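Local coordinates for lipopolysaccharide biosynthesis protein wbpB (Thermus thermophilus, PDB 3O9Z) that binds NAD and probably acts as a dehydrogenase in the biosynthesis of 2,3-diacetamido-2,3-dideoxy-D-mannuronic acid, at residues 158-163 with 227-232; 154-159 with 186-191; 205-210 with 297-302. One frame throughout, in Å; residues are numbered along the deposited sequence. Where two conformers were deposited one is given.

Contact 1 (158-163 with 227-232); sequences YVTGRG and LSIDPS. With AKG (2-oxoglutaric acid), chain F.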
loop_
_atom_site.group_PDB
_atom_site.type_symbol
_atom_site.label_atom_id
_atom_site.label_comp_id
_atom_site.label_asym_id
_atom_site.label_seq_id
_atom_site.Cartn_x
_atom_site.Cartn_y
_atom_site.Cartn_z
ATOM N N TYR A 158 5.730 16.801 -29.268
ATOM C CA TYR A 158 4.734 16.421 -28.266
ATOM C C TYR A 158 5.331 16.713 -26.899
ATOM O O TYR A 158 6.144 15.928 -26.379
ATOM C CB TYR A 158 4.394 14.919 -28.424
ATOM C CG TYR A 158 3.068 14.537 -27.815
ATOM C CD1 TYR A 158 2.916 14.374 -26.434
ATOM C CD2 TYR A 158 1.946 14.405 -28.623
ATOM C CE1 TYR A 158 1.670 14.003 -25.901
ATOM C CE2 TYR A 158 0.701 14.081 -28.106
ATOM C CZ TYR A 158 0.569 13.871 -26.755
ATOM O OH TYR A 158 -0.658 13.545 -26.204
ATOM N N VAL A 159 4.935 17.827 -26.302
ATOM C CA VAL A 159 5.499 18.262 -25.028
ATOM C C VAL A 159 4.313 18.419 -24.093
ATOM O O VAL A 159 3.333 19.100 -24.400
ATOM C CB VAL A 159 6.204 19.629 -25.147
ATOM C CG1 VAL A 159 6.779 19.981 -23.797
ATOM C CG2 VAL A 159 7.335 19.590 -26.175
ATOM N N THR A 160 4.324 17.714 -22.970
ATOM C CA THR A 160 3.222 17.831 -22.027
ATOM C C THR A 160 3.790 17.805 -20.606
ATOM O O THR A 160 4.315 16.784 -20.143
ATOM C CB THR A 160 2.136 16.769 -22.302
ATOM O OG1 THR A 160 1.070 16.960 -21.351
ATOM C CG2 THR A 160 2.696 15.357 -22.161
ATOM N N GLY A 161 3.829 18.966 -19.944
ATOM C CA GLY A 161 4.622 19.060 -18.720
ATOM C C GLY A 161 4.056 18.198 -17.606
ATOM O O GLY A 161 2.841 18.046 -17.466
ATOM N N ARG A 162 4.990 17.657 -16.825
ATOM C CA ARG A 162 4.594 16.860 -15.645
ATOM C C ARG A 162 5.383 17.331 -14.439
ATOM O O ARG A 162 6.619 17.448 -14.459
ATOM C CB ARG A 162 4.853 15.362 -15.851
ATOM C CG ARG A 162 3.936 14.748 -16.896
ATOM C CD ARG A 162 2.485 14.629 -16.415
ATOM N NE ARG A 162 1.652 13.963 -17.406
ATOM C CZ ARG A 162 1.149 14.562 -18.475
ATOM N NH1 ARG A 162 1.456 15.823 -18.751
ATOM N NH2 ARG A 162 0.372 13.865 -19.321
ATOM N N GLY A 163 4.626 17.483 -13.352
ATOM C CA GLY A 163 5.295 17.861 -12.101
ATOM C C GLY A 163 6.054 16.754 -11.396
ATOM O O GLY A 163 6.139 15.613 -11.879
ATOM N N LEU A 227 9.428 13.985 -28.068
ATOM C CA LEU A 227 8.494 13.810 -26.949
ATOM C C LEU A 227 9.174 14.301 -25.655
ATOM O O LEU A 227 10.292 13.868 -25.349
ATOM C CB LEU A 227 8.206 12.297 -26.862
ATOM C CG LEU A 227 7.513 11.886 -25.564
ATOM C CD1 LEU A 227 6.128 12.507 -25.393
ATOM C CD2 LEU A 227 7.465 10.334 -25.586
ATOM N N SER A 228 8.494 15.144 -24.876
ATOM C CA SER A 228 9.044 15.469 -23.575
ATOM C C SER A 228 7.938 15.778 -22.577
ATOM O O SER A 228 6.834 16.234 -22.942
ATOM C CB SER A 228 9.968 16.682 -23.650
ATOM O OG SER A 228 10.604 16.956 -22.389
ATOM N N ILE A 229 8.263 15.482 -21.327
ATOM C CA ILE A 229 7.448 15.901 -20.185
ATOM C C ILE A 229 8.079 17.059 -19.431
ATOM O O ILE A 229 7.618 17.406 -18.330
ATOM C CB ILE A 229 7.074 14.726 -19.240
ATOM C CG1 ILE A 229 8.361 14.020 -18.838
ATOM C CG2 ILE A 229 6.086 13.781 -19.963
ATOM C CD1 ILE A 229 8.220 12.985 -17.675
ATOM N N ASP A 230 9.146 17.616 -20.004
ATOM C CA ASP A 230 9.749 18.865 -19.464
ATOM C C ASP A 230 9.146 20.054 -20.222
ATOM O O ASP A 230 9.405 20.212 -21.419
ATOM C CB ASP A 230 11.256 18.780 -19.666
ATOM C CG ASP A 230 12.000 19.981 -19.143
ATOM O OD1 ASP A 230 11.332 20.985 -18.829
ATOM O OD2 ASP A 230 13.252 19.904 -19.112
ATOM N N PRO A 231 8.370 20.894 -19.525
ATOM C CA PRO A 231 7.701 21.991 -20.232
ATOM C C PRO A 231 8.656 23.103 -20.700
ATOM O O PRO A 231 8.244 23.930 -21.507
ATOM C CB PRO A 231 6.719 22.508 -19.172
ATOM C CG PRO A 231 7.428 22.278 -17.882
ATOM C CD PRO A 231 8.037 20.871 -18.085
ATOM N N SER A 232 9.946 23.003 -20.386
ATOM C CA SER A 232 10.932 23.918 -20.945
ATOM C C SER A 232 11.006 23.773 -22.464
ATOM O O SER A 232 11.558 24.637 -23.156
ATOM C CB SER A 232 12.321 23.750 -20.319
ATOM O OG SER A 232 13.012 22.609 -20.800
HETATM C C1 AKG F . -1.199 10.500 -19.754
HETATM O O1 AKG F . -0.786 11.365 -18.938
HETATM O O2 AKG F . -1.151 9.292 -19.500
HETATM C C2 AKG F . -1.864 10.852 -20.990
HETATM O O5 AKG F . -2.250 9.951 -21.731
HETATM C C3 AKG F . -2.050 12.296 -21.376
HETATM C C4 AKG F . -0.883 12.689 -22.281
HETATM C C5 AKG F . -0.839 14.168 -22.607
HETATM O O3 AKG F . -0.980 15.000 -21.691
HETATM O O4 AKG F . -0.668 14.524 -23.776
HETATM O O HOH W 1 8.682 16.306 -15.977
#

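Contact 2 (154-159 with 186-191); sequences VVLTYV and IHFFDL. With AKG (2-oxoglutaric acid), chain F; NAD (nicotinamide-adenine-dinucleotide), chain E.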
loop_
_atom_site.group_PDB
_atom_site.type_symbol
_atom_site.label_atom_id
_atom_site.label_comp_id
_atom_site.label_asym_id
_atom_site.label_seq_id
_atom_site.Cartn_x
_atom_site.Cartn_y
_atom_site.Cartn_z
ATOM N N VAL A 154 6.948 14.846 -42.147
ATOM C CA VAL A 154 6.153 15.232 -40.971
ATOM C C VAL A 154 7.100 15.520 -39.814
ATOM O O VAL A 154 8.084 14.792 -39.617
ATOM C CB VAL A 154 5.254 14.054 -40.551
ATOM C CG1 VAL A 154 4.486 14.441 -39.252
ATOM C CG2 VAL A 154 4.253 13.693 -41.642
ATOM N N VAL A 155 6.808 16.573 -39.062
ATOM C CA VAL A 155 7.515 16.830 -37.815
ATOM C C VAL A 155 6.465 16.756 -36.717
ATOM O O VAL A 155 5.470 17.491 -36.740
ATOM C CB VAL A 155 8.177 18.216 -37.814
ATOM C CG1 VAL A 155 8.796 18.487 -36.459
ATOM C CG2 VAL A 155 9.249 18.277 -38.902
ATOM N N LEU A 156 6.665 15.860 -35.759
ATOM C CA LEU A 156 5.702 15.660 -34.657
ATOM C C LEU A 156 6.428 16.108 -33.405
ATOM O O LEU A 156 7.530 15.626 -33.100
ATOM C CB LEU A 156 5.439 14.148 -34.501
ATOM C CG LEU A 156 4.240 13.726 -33.663
ATOM C CD1 LEU A 156 4.408 14.044 -32.185
ATOM C CD2 LEU A 156 2.908 14.268 -34.234
ATOM N N THR A 157 5.842 17.079 -32.695
ATOM C CA THR A 157 6.424 17.578 -31.453
ATOM C C THR A 157 5.377 17.473 -30.359
ATOM O O THR A 157 4.223 17.878 -30.551
ATOM C CB THR A 157 6.779 19.067 -31.626
ATOM O OG1 THR A 157 7.623 19.201 -32.776
ATOM C CG2 THR A 157 7.569 19.573 -30.406
ATOM N N TYR A 158 5.730 16.801 -29.268
ATOM C CA TYR A 158 4.734 16.421 -28.266
ATOM C C TYR A 158 5.331 16.713 -26.899
ATOM O O TYR A 158 6.144 15.928 -26.379
ATOM C CB TYR A 158 4.394 14.919 -28.424
ATOM C CG TYR A 158 3.068 14.537 -27.815
ATOM C CD1 TYR A 158 2.916 14.374 -26.434
ATOM C CD2 TYR A 158 1.946 14.405 -28.623
ATOM C CE1 TYR A 158 1.670 14.003 -25.901
ATOM C CE2 TYR A 158 0.701 14.081 -28.106
ATOM C CZ TYR A 158 0.569 13.871 -26.755
ATOM O OH TYR A 158 -0.658 13.545 -26.204
ATOM N N VAL A 159 4.935 17.827 -26.302
ATOM C CA VAL A 159 5.499 18.262 -25.028
ATOM C C VAL A 159 4.313 18.419 -24.093
ATOM O O VAL A 159 3.333 19.100 -24.400
ATOM C CB VAL A 159 6.204 19.629 -25.147
ATOM C CG1 VAL A 159 6.779 19.981 -23.797
ATOM C CG2 VAL A 159 7.335 19.590 -26.175
ATOM N N ILE A 186 2.385 6.872 -26.756
ATOM C CA ILE A 186 1.461 6.032 -27.531
ATOM C C ILE A 186 0.430 6.862 -28.272
ATOM O O ILE A 186 -0.036 6.480 -29.357
ATOM C CB ILE A 186 0.792 4.991 -26.623
ATOM C CG1 ILE A 186 0.095 3.921 -27.492
ATOM C CG2 ILE A 186 -0.199 5.609 -25.609
ATOM C CD1 ILE A 186 1.090 2.948 -28.049
ATOM N N HIS A 187 0.017 8.004 -27.719
ATOM C CA HIS A 187 -0.939 8.869 -28.377
ATOM C C HIS A 187 -0.455 9.216 -29.772
ATOM O O HIS A 187 -1.240 9.123 -30.719
ATOM C CB HIS A 187 -1.127 10.161 -27.575
ATOM C CG HIS A 187 -2.049 10.041 -26.403
ATOM N ND1 HIS A 187 -3.406 9.824 -26.532
ATOM C CD2 HIS A 187 -1.801 10.162 -25.077
ATOM C CE1 HIS A 187 -3.958 9.814 -25.329
ATOM N NE2 HIS A 187 -3.004 9.988 -24.430
ATOM N N PHE A 188 0.767 9.698 -29.865
ATOM C CA PHE A 188 1.221 10.124 -31.184
ATOM C C PHE A 188 1.704 8.968 -32.055
ATOM O O PHE A 188 1.539 9.085 -33.284
ATOM C CB PHE A 188 2.184 11.327 -31.141
ATOM C CG PHE A 188 3.589 11.014 -30.711
ATOM C CD1 PHE A 188 4.008 11.316 -29.435
ATOM C CD2 PHE A 188 4.504 10.476 -31.614
ATOM C CE1 PHE A 188 5.287 11.042 -29.027
ATOM C CE2 PHE A 188 5.788 10.203 -31.204
ATOM C CZ PHE A 188 6.160 10.486 -29.905
ATOM N N PHE A 189 2.285 7.903 -31.491
ATOM C CA PHE A 189 2.622 6.740 -32.329
ATOM C C PHE A 189 1.322 6.238 -32.958
ATOM O O PHE A 189 1.288 5.852 -34.145
ATOM C CB PHE A 189 3.456 5.673 -31.612
ATOM C CG PHE A 189 4.831 6.156 -31.267
ATOM C CD1 PHE A 189 5.742 6.506 -32.258
ATOM C CD2 PHE A 189 5.220 6.268 -29.947
ATOM C CE1 PHE A 189 6.994 6.976 -31.914
ATOM C CE2 PHE A 189 6.484 6.694 -29.618
ATOM C CZ PHE A 189 7.363 7.096 -30.588
ATOM N N ASP A 190 0.245 6.204 -32.174
ATOM C CA ASP A 190 -1.030 5.766 -32.699
ATOM C C ASP A 190 -1.618 6.720 -33.732
ATOM O O ASP A 190 -2.133 6.272 -34.778
ATOM C CB ASP A 190 -2.000 5.486 -31.546
ATOM C CG ASP A 190 -3.308 4.963 -32.059
ATOM O OD1 ASP A 190 -3.353 3.737 -32.331
ATOM O OD2 ASP A 190 -4.203 5.811 -32.255
ATOM N N LEU A 191 -1.517 8.027 -33.490
ATOM C CA LEU A 191 -1.955 9.025 -34.463
ATOM C C LEU A 191 -1.233 8.801 -35.788
ATOM O O LEU A 191 -1.873 8.785 -36.859
ATOM C CB LEU A 191 -1.635 10.440 -33.932
ATOM C CG LEU A 191 -1.849 11.586 -34.925
ATOM C CD1 LEU A 191 -3.310 11.676 -35.389
ATOM C CD2 LEU A 191 -1.383 12.915 -34.297
HETATM C C1 AKG F . -1.199 10.500 -19.754
HETATM O O1 AKG F . -0.786 11.365 -18.938
HETATM O O2 AKG F . -1.151 9.292 -19.500
HETATM C C2 AKG F . -1.864 10.852 -20.990
HETATM O O5 AKG F . -2.250 9.951 -21.731
HETATM C C3 AKG F . -2.050 12.296 -21.376
HETATM C C4 AKG F . -0.883 12.689 -22.281
HETATM C C5 AKG F . -0.839 14.168 -22.607
HETATM O O3 AKG F . -0.980 15.000 -21.691
HETATM O O4 AKG F . -0.668 14.524 -23.776
HETATM P PA NAD E . -3.255 7.333 -11.436
HETATM O O1A NAD E . -3.801 8.672 -11.109
HETATM O O2A NAD E . -1.924 6.825 -10.859
HETATM O O5B NAD E . -4.452 6.395 -11.008
HETATM C C5B NAD E . -4.195 5.024 -11.125
HETATM C C4B NAD E . -5.239 4.267 -10.269
HETATM O O4B NAD E . -5.150 2.835 -10.493
HETATM C C3B NAD E . -4.886 4.470 -8.769
HETATM O O3B NAD E . -6.005 5.007 -8.034
HETATM C C2B NAD E . -4.437 3.081 -8.282
HETATM O O2B NAD E . -4.728 2.802 -6.905
HETATM C C1B NAD E . -5.348 2.224 -9.211
HETATM N N9A NAD E . -4.858 0.822 -9.268
HETATM C C8A NAD E . -3.668 0.218 -9.001
HETATM N N7A NAD E . -3.760 -1.101 -9.160
HETATM C C5A NAD E . -5.069 -1.389 -9.455
HETATM C C6A NAD E . -5.818 -2.599 -9.712
HETATM N N6A NAD E . -5.205 -3.820 -9.621
HETATM N N1A NAD E . -7.093 -2.369 -9.999
HETATM C C2A NAD E . -7.768 -1.231 -10.095
HETATM N N3A NAD E . -7.093 -0.083 -9.830
HETATM C C4A NAD E . -5.787 -0.186 -9.557
HETATM O O3 NAD E . -3.138 7.208 -13.027
HETATM P PN NAD E . -3.993 7.810 -14.188
HETATM O O1N NAD E . -3.280 9.050 -14.727
HETATM O O2N NAD E . -5.434 7.921 -13.773
HETATM O O5D NAD E . -3.771 6.762 -15.373
HETATM C C5D NAD E . -4.683 5.693 -15.349
HETATM C C4D NAD E . -4.661 5.089 -16.765
HETATM O O4D NAD E . -5.275 6.085 -17.612
HETATM C C3D NAD E . -3.277 4.766 -17.345
HETATM O O3D NAD E . -3.475 3.637 -18.253
HETATM C C2D NAD E . -3.012 6.012 -18.206
HETATM O O2D NAD E . -2.173 5.734 -19.317
HETATM C C1D NAD E . -4.392 6.493 -18.673
HETATM N N1N NAD E . -4.447 7.930 -18.934
HETATM C C2N NAD E . -4.973 8.363 -20.059
HETATM C C3N NAD E . -5.096 9.692 -20.408
HETATM C C7N NAD E . -5.646 9.977 -21.746
HETATM O O7N NAD E . -6.378 9.162 -22.347
HETATM N N7N NAD E . -5.409 11.210 -22.180
HETATM C C4N NAD E . -4.647 10.639 -19.478
HETATM C C5N NAD E . -4.176 10.153 -18.258
HETATM C C6N NAD E . -4.088 8.793 -17.970
#

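Contact 3 (205-210 with 297-302); sequences HARTPT and LPLSQP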
loop_
_atom_site.group_PDB
_atom_site.type_symbol
_atom_site.label_atom_id
_atom_site.label_comp_id
_atom_site.label_asym_id
_atom_site.label_seq_id
_atom_site.Cartn_x
_atom_site.Cartn_y
_atom_site.Cartn_z
ATOM N N HIS A 205 16.994 8.647 -31.186
ATOM C CA HIS A 205 18.176 9.507 -31.191
ATOM C C HIS A 205 18.527 10.064 -29.813
ATOM O O HIS A 205 19.665 10.489 -29.579
ATOM C CB HIS A 205 17.955 10.700 -32.132
ATOM C CG HIS A 205 17.641 10.301 -33.534
ATOM N ND1 HIS A 205 16.857 11.083 -34.363
ATOM C CD2 HIS A 205 17.992 9.207 -34.249
ATOM C CE1 HIS A 205 16.738 10.476 -35.528
ATOM N NE2 HIS A 205 17.418 9.341 -35.491
ATOM N N ALA A 206 17.530 10.093 -28.929
ATOM C CA ALA A 206 17.708 10.664 -27.571
ATOM C C ALA A 206 16.764 9.911 -26.682
ATOM O O ALA A 206 15.624 9.627 -27.034
ATOM C CB ALA A 206 17.379 12.170 -27.523
ATOM N N ARG A 207 17.237 9.544 -25.494
ATOM C CA ARG A 207 16.354 8.812 -24.592
ATOM C C ARG A 207 16.735 8.973 -23.131
ATOM O O ARG A 207 17.524 8.154 -22.624
ATOM C CB ARG A 207 16.277 7.323 -24.994
ATOM C CG ARG A 207 15.591 6.415 -23.987
ATOM C CD ARG A 207 16.289 5.089 -24.035
ATOM N NE ARG A 207 15.648 4.278 -25.053
ATOM C CZ ARG A 207 16.293 3.611 -26.002
ATOM N NH1 ARG A 207 17.620 3.670 -26.093
ATOM N NH2 ARG A 207 15.574 2.877 -26.838
ATOM N N THR A 208 16.210 10.029 -22.494
ATOM C CA THR A 208 16.529 10.433 -21.108
ATOM C C THR A 208 15.234 10.335 -20.309
ATOM O O THR A 208 14.205 10.022 -20.859
ATOM C CB THR A 208 16.956 11.894 -20.962
ATOM O OG1 THR A 208 15.833 12.764 -21.182
ATOM C CG2 THR A 208 18.099 12.242 -21.902
ATOM N N PRO A 209 15.269 10.603 -18.987
ATOM C CA PRO A 209 14.021 10.453 -18.253
ATOM C C PRO A 209 12.859 11.342 -18.705
ATOM O O PRO A 209 11.698 10.969 -18.538
ATOM C CB PRO A 209 14.429 10.759 -16.795
ATOM C CG PRO A 209 15.879 10.313 -16.759
ATOM C CD PRO A 209 16.443 10.694 -18.095
ATOM N N THR A 210 13.173 12.483 -19.313
ATOM C CA THR A 210 12.116 13.405 -19.675
ATOM C C THR A 210 12.048 13.684 -21.175
ATOM O O THR A 210 11.135 14.402 -21.573
ATOM C CB THR A 210 12.289 14.747 -18.978
ATOM O OG1 THR A 210 13.614 15.196 -19.279
ATOM C CG2 THR A 210 12.144 14.536 -17.445
ATOM N N LEU A 297 15.408 -0.615 -28.390
ATOM C CA LEU A 297 16.166 -0.212 -29.579
ATOM C C LEU A 297 17.415 0.597 -29.174
ATOM O O LEU A 297 17.324 1.598 -28.469
ATOM C CB LEU A 297 15.264 0.630 -30.492
ATOM C CG LEU A 297 15.896 0.976 -31.839
ATOM C CD1 LEU A 297 16.045 -0.311 -32.684
ATOM C CD2 LEU A 297 14.927 1.957 -32.481
ATOM N N PRO A 298 18.608 0.201 -29.667
ATOM C CA PRO A 298 19.768 1.027 -29.389
ATOM C C PRO A 298 19.665 2.416 -29.997
ATOM O O PRO A 298 19.120 2.569 -31.101
ATOM C CB PRO A 298 20.929 0.247 -30.022
ATOM C CG PRO A 298 20.425 -1.177 -30.094
ATOM C CD PRO A 298 18.950 -1.042 -30.385
ATOM N N LEU A 299 20.197 3.383 -29.268
ATOM C CA LEU A 299 20.387 4.738 -29.762
ATOM C C LEU A 299 21.230 4.759 -31.024
ATOM O O LEU A 299 22.212 4.017 -31.189
ATOM C CB LEU A 299 21.033 5.632 -28.703
ATOM C CG LEU A 299 20.130 6.085 -27.560
ATOM C CD1 LEU A 299 20.970 6.658 -26.408
ATOM C CD2 LEU A 299 19.130 7.147 -28.021
ATOM N N SER A 300 20.822 5.597 -31.966
ATOM C CA SER A 300 21.663 5.842 -33.120
ATOM C C SER A 300 21.885 7.327 -33.375
ATOM O O SER A 300 21.170 8.184 -32.851
ATOM C CB SER A 300 21.033 5.185 -34.333
ATOM O OG SER A 300 19.779 5.769 -34.649
ATOM N N GLN A 301 22.886 7.636 -34.197
ATOM C CA GLN A 301 23.232 9.019 -34.455
ATOM C C GLN A 301 22.447 9.405 -35.709
ATOM O O GLN A 301 22.606 8.755 -36.734
ATOM C CB GLN A 301 24.723 9.148 -34.786
ATOM C CG GLN A 301 25.127 10.591 -35.076
ATOM C CD GLN A 301 25.306 11.390 -33.799
ATOM O OE1 GLN A 301 25.557 10.827 -32.727
ATOM N NE2 GLN A 301 25.172 12.711 -33.903
ATOM N N PRO A 302 21.625 10.453 -35.616
ATOM C CA PRO A 302 20.767 10.804 -36.750
ATOM C C PRO A 302 21.564 11.450 -37.873
ATOM O O PRO A 302 22.486 12.235 -37.623
ATOM C CB PRO A 302 19.787 11.812 -36.147
ATOM C CG PRO A 302 20.517 12.420 -34.991
ATOM C CD PRO A 302 21.401 11.321 -34.445
#

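Contact 1 (158-163 with 227-232)
Tyr158 and Leu227 face each other as a parallel beta bridge, and backbone bonds carry the pairing on from there. Tyr158 O takes the N-H of Ser228 at 2.9 Å, and Ser228 O accepts from Thr160 N, also at 2.9 Å. Just past the strand ends Arg162 N reaches Ile229 O at 3.0 Å, and a water donates to both Ile229 O and Arg162 O. One residue on, Gly163 N is hydrogen-bonded to Asp44 OD2 of the second subunit.

Among the apolar contacts, Tyr158 and Leu227 run side by side, CD1 to CD1 at 3.9 Å. Arg162 crosses Ile229 at about a right angle, its CG 3.9 Å from Ile229 CG2, and the bend at chi2 (-71°) turns CD away from Ile229.

The polar ends meet 2-oxoglutarate. Tyr158 OH donates to O4 at 2.6 Å and Thr160 OG1 to O3 of the same carboxylate at 2.9 Å. Arg162 NH2 ties the two carboxylates together, donating to O3 almost straight (172°) and to O1 at 2.8 Å. Its NH1 bonds to Thr160 OG1 and Gly161 O, which fixes the rotation of the guanidinium.

Strand 245-251 flanks 152-160 on its other edge and brings in Arg247, while helix 186-196 covers the face carrying Tyr158 and Leu227.

Contact 2 (154-159 with 186-191)
Leu156 lays its CD1 over one face of the Phe188 ring, a CH-pi contact 3.8 Å from Leu156 CD1 to the ring centroid. The methyl is shifted off centre, toward the CG and CD2 atoms of the rim. Phe188 holds its CG in the crowded position between the backbone N and the carbonyl carbon (chi1 76°), which puts CG against the Leu156 methyl; CD1, on the ring's other flank, reaches Tyr158. A looser apolar touch, Leu156 CD2 to Leu191 CD2 at 4.5 Å, continues the packing one helical turn on.

The two aromatic rings meet at a slant. Phe188 CD1 comes to 3.7 Å from Tyr158 CG, the ring centroids are 5.5 Å apart and the planes are inclined at 37°. At the far end of the tyrosine, His187 CB lies 3.7 Å from Tyr158 OH.

Polar contacts run to the ligands, with no hydrogen bond between strand and helix. His187 NE2 donates to the keto oxygen O5 of 2-oxoglutarate at 2.8 Å, and the same NE2 lies 3.5 Å from the nicotinamide N7N of NAD, placing His187 where ligand and cofactor meet. An alanine in place of Tyr158 would probably leave O4 of 2-oxoglutarate without its phenol donor and open a gap beside Phe188, whose ring might then turn more freely.

The axes of 186-191 and 154-159 run nearly antiparallel (158°) and approach to 10.0 Å; helix 186-196 thus covers strand 152-160. Strands 221-228 and 245-251 lie on either side of 152-160, adding Leu227 and Ile249 to this core, and helix 281-294 packs against Phe189 on the other side of helix 186-196.

Contact 3 (205-210 with 297-302)
His205 and Ser300 have the nearest CA atoms of the two segments, 5.4 Å apart, where the loop after helix 281-294 passes the edge strand 199-207 and a backbone bond joins Ser300 to Val204. The strand is not regular here: a classic beta bulge sets His205 and Ala206 together opposite Ala213 of the next strand.

His205 carries one end of the contact. Pro302 CB sits over the middle of the imidazole, 3.4 Å from the His205 ring centroid and only 9° off the normal, a well-centred CH-pi contact. Ser300 OG lies in the plane of that ring at its edge, 3.9 Å from His205 CD2, while Ser300 O approaches the same CD2 to 3.6 Å. The ring's NE2 is hydrogen-bonded to Glu203.

In the middle, Leu299 turns a methyl onto the backbone of the bulge, its CD2 3.5 Å from Ala206 N and equally near the carbonyl carbon of His205. Leu299 CG also lies 3.8 Å from Arg207 NH1, so the leucine packs beside the arginine's polar end.

Arg207 holds the other end. CG is anti to the backbone N (chi1 169°), and bends at chi2 and chi3 then bring the guanidinium edge to Leu297 O. NH2 donates to Leu297 O at 2.7 Å, in the carbonyl plane and on a lone pair. NH1 adds a weak bond to Leu297 O at 3.2 Å.

Far from the ligand pocket, this is a surface seam between sheet and C-terminal tail. Arg207 NH2 also bonds to Leu294 O, at the end of helix 281-294, and that helix end would probably add a favourable partial negative charge, while Glu203 beside NE2 may favour a protonated His205.

Overall arrangement
All three contacts reach the sheet that holds strands 152-160, 199-207 and 221-228. Contacts 1 and 2 share Tyr158 on strand 152-160, have centres about 13 Å apart and join where Leu227 CB packs on Phe188 CE1 at 3.8 Å. Together they line the 2-oxoglutarate pocket: contact 1 supplies donors to both carboxylates, contact 2 the histidine at the keto oxygen, next to the nicotinamide. Contact 3 takes no part in that pocket. Its centre is about 17 Å from that of contact 1, yet the two touch through Thr210 O, which bonds to Ser228 OG at 2.7 Å. Contacts 2 and 3 do not touch; their nearest atoms are about 7 Å apart.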